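Local structure of COMB10 (Helicobacter pylori, 2BHV) at residues 40-45 and 230-235. The protein is a core subunit of the Com type IV secretion system and, as a VirB10-family membrane protein with a periplasmic domain, probably helps form its envelope-spanning channel. Sequence-based numbering, arbitrary orientation.
Sequences RTITAD and IFFPIP
R40 and F232 hold each other twice, once through the backbone and once through the arginine side chain, a worked case of an arginine side chain gripping backbone carbonyls just past the end of a short antiparallel ladder. Within the ladder, I42 and I230 form a hydrogen-bonded pair (I42 N to I230 O, 2.9 Å), T41 and F231 a non-hydrogen-bonded one. F232 N then donates to R40 O at 2.9 Å, almost straight at 176°. The arginine chain bends at chi3 (61°), which turns NE toward the partner segment, and NE reaches F232 O at 2.7 Å, the oxygen lying 22° out of the guanidinium plane. NH2 sits above the carbonyl plane of P233 and bonds its O at 3.2 Å; a second bond from NH2 to F232 O is weak. I234 crosses the arginine at about a right angle, its CA over one guanidinium face, while P235 CD approaches NH2 obliquely.

The two rings part company: F231 lies on the same face of the sheet as T41, while F232, just past the strand, meets I42. T41 OG1 meets the F231 ring edge-on and in plane, 3.7 Å from CD1, and is itself hydrogen-bonded to K37 O. I42 CD1 packs obliquely on F232 CE1 at 3.6 Å.

Strand 41-42 is an outermost strand of the large mixed sheet within this chain, and strand 229-231 joins it to strand 239-245. L81 of strand 80-82 packs against R40, I42 and F232, while F231 touches L245 and I230 touches A242 and F244.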
loop_
_atom_site.group_PDB
_atom_site.type_symbol
_atom_site.label_atom_id
_atom_site.label_comp_id
_atom_site.label_asym_id
_atom_site.label_seq_id
_atom_site.Cartn_x
_atom_site.Cartn_y
_atom_site.Cartn_z
ATOM N N ARG A 40 -23.495 -25.706 -32.717
ATOM C CA ARG A 40 -24.089 -25.241 -31.469
ATOM C C ARG A 40 -23.031 -25.103 -30.375
ATOM O O ARG A 40 -23.220 -25.534 -29.233
ATOM C CB ARG A 40 -25.241 -26.158 -31.037
ATOM C CG ARG A 40 -26.472 -26.057 -31.938
ATOM C CD ARG A 40 -27.634 -26.878 -31.419
ATOM N NE ARG A 40 -28.057 -26.426 -30.101
ATOM C CZ ARG A 40 -28.842 -25.376 -29.877
ATOM N NH1 ARG A 40 -29.308 -24.663 -30.891
ATOM N NH2 ARG A 40 -29.161 -25.040 -28.635
ATOM N N THR A 41 -21.921 -24.476 -30.739
ATOM C CA THR A 41 -20.811 -24.296 -29.826
ATOM C C THR A 41 -20.392 -22.836 -29.799
ATOM O O THR A 41 -20.440 -22.148 -30.819
ATOM C CB THR A 41 -19.606 -25.168 -30.243
ATOM O OG1 THR A 41 -20.017 -26.537 -30.317
ATOM C CG2 THR A 41 -18.466 -25.043 -29.243
ATOM N N ILE A 42 -19.995 -22.366 -28.624
ATOM C CA ILE A 42 -19.344 -21.082 -28.525
ATOM C C ILE A 42 -17.867 -21.343 -28.327
ATOM O O ILE A 42 -17.479 -22.109 -27.448
ATOM C CB ILE A 42 -19.913 -20.242 -27.379
ATOM C CG1 ILE A 42 -21.385 -19.908 -27.653
ATOM C CG2 ILE A 42 -19.100 -18.959 -27.192
ATOM C CD1 ILE A 42 -22.100 -19.225 -26.492
ATOM N N THR A 43 -17.046 -20.727 -29.169
ATOM C CA THR A 43 -15.608 -20.902 -29.098
ATOM C C THR A 43 -15.042 -20.262 -27.839
ATOM O O THR A 43 -15.479 -19.179 -27.422
ATOM C CB THR A 43 -14.933 -20.260 -30.307
ATOM O OG1 THR A 43 -15.488 -20.820 -31.505
ATOM C CG2 THR A 43 -13.394 -20.464 -30.278
ATOM N N ALA A 44 -14.066 -20.935 -27.241
ATOM C CA ALA A 44 -13.248 -20.342 -26.190
ATOM C C ALA A 44 -12.862 -18.889 -26.526
ATOM O O ALA A 44 -12.531 -18.561 -27.674
ATOM C CB ALA A 44 -12.004 -21.190 -25.939
ATOM N N ASP A 45 -12.943 -18.028 -25.516
ATOM C CA ASP A 45 -12.596 -16.617 -25.644
ATOM C C ASP A 45 -13.443 -15.828 -26.651
ATOM O O ASP A 45 -13.000 -14.789 -27.165
ATOM C CB ASP A 45 -11.106 -16.441 -25.939
ATOM C CG ASP A 45 -10.234 -17.274 -25.025
ATOM O OD1 ASP A 45 -10.265 -17.041 -23.794
ATOM O OD2 ASP A 45 -9.519 -18.162 -25.539
ATOM N N ILE A 230 -17.935 -24.131 -25.286
ATOM C CA ILE A 230 -19.160 -24.551 -24.613
ATOM C C ILE A 230 -20.195 -25.032 -25.628
ATOM O O ILE A 230 -20.609 -24.274 -26.511
ATOM C CB ILE A 230 -19.805 -23.423 -23.783
ATOM C CG1 ILE A 230 -18.770 -22.702 -22.923
ATOM C CG2 ILE A 230 -20.915 -23.996 -22.926
ATOM C CD1 ILE A 230 -19.311 -21.469 -22.232
ATOM N N PHE A 231 -20.609 -26.289 -25.491
ATOM C CA PHE A 231 -21.595 -26.854 -26.378
ATOM C C PHE A 231 -22.967 -26.745 -25.757
ATOM O O PHE A 231 -23.162 -27.094 -24.594
ATOM C CB PHE A 231 -21.278 -28.315 -26.703
ATOM C CG PHE A 231 -22.379 -29.009 -27.450
ATOM C CD1 PHE A 231 -22.625 -28.704 -28.786
ATOM C CD2 PHE A 231 -23.193 -29.943 -26.811
ATOM C CE1 PHE A 231 -23.650 -29.322 -29.469
ATOM C CE2 PHE A 231 -24.223 -30.560 -27.489
ATOM C CZ PHE A 231 -24.451 -30.253 -28.821
ATOM N N PHE A 232 -23.914 -26.260 -26.550
ATOM C CA PHE A 232 -25.284 -26.023 -26.106
ATOM C C PHE A 232 -26.215 -27.051 -26.757
ATOM O O PHE A 232 -26.588 -26.893 -27.927
ATOM C CB PHE A 232 -25.749 -24.617 -26.526
ATOM C CG PHE A 232 -25.152 -23.498 -25.721
ATOM C CD1 PHE A 232 -23.779 -23.289 -25.689
ATOM C CD2 PHE A 232 -25.968 -22.622 -25.022
ATOM C CE1 PHE A 232 -23.229 -22.246 -24.945
ATOM C CE2 PHE A 232 -25.421 -21.572 -24.279
ATOM C CZ PHE A 232 -24.052 -21.391 -24.240
ATOM N N PRO A 233 -26.599 -28.114 -26.010
ATOM C CA PRO A 233 -27.579 -29.049 -26.563
ATOM C C PRO A 233 -28.887 -28.331 -26.894
ATOM O O PRO A 233 -29.142 -27.233 -26.373
ATOM C CB PRO A 233 -27.793 -30.059 -25.430
ATOM C CG PRO A 233 -27.270 -29.413 -24.215
ATOM C CD PRO A 233 -26.165 -28.511 -24.659
ATOM N N ILE A 234 -29.683 -28.947 -27.770
ATOM C CA ILE A 234 -31.008 -28.441 -28.135
ATOM C C ILE A 234 -31.890 -28.457 -26.890
ATOM O O ILE A 234 -31.941 -29.461 -26.190
ATOM C CB ILE A 234 -31.652 -29.294 -29.267
ATOM C CG1 ILE A 234 -30.665 -29.498 -30.423
ATOM C CG2 ILE A 234 -32.938 -28.651 -29.779
ATOM C CD1 ILE A 234 -30.836 -30.821 -31.150
ATOM N N PRO A 235 -32.557 -27.330 -26.591
ATOM C CA PRO A 235 -33.332 -27.219 -25.356
ATOM C C PRO A 235 -34.489 -28.194 -25.290
ATOM O O PRO A 235 -35.261 -28.306 -26.247
ATOM C CB PRO A 235 -33.867 -25.782 -25.393
ATOM C CG PRO A 235 -33.799 -25.374 -26.821
ATOM C CD PRO A 235 -32.607 -26.087 -27.381
#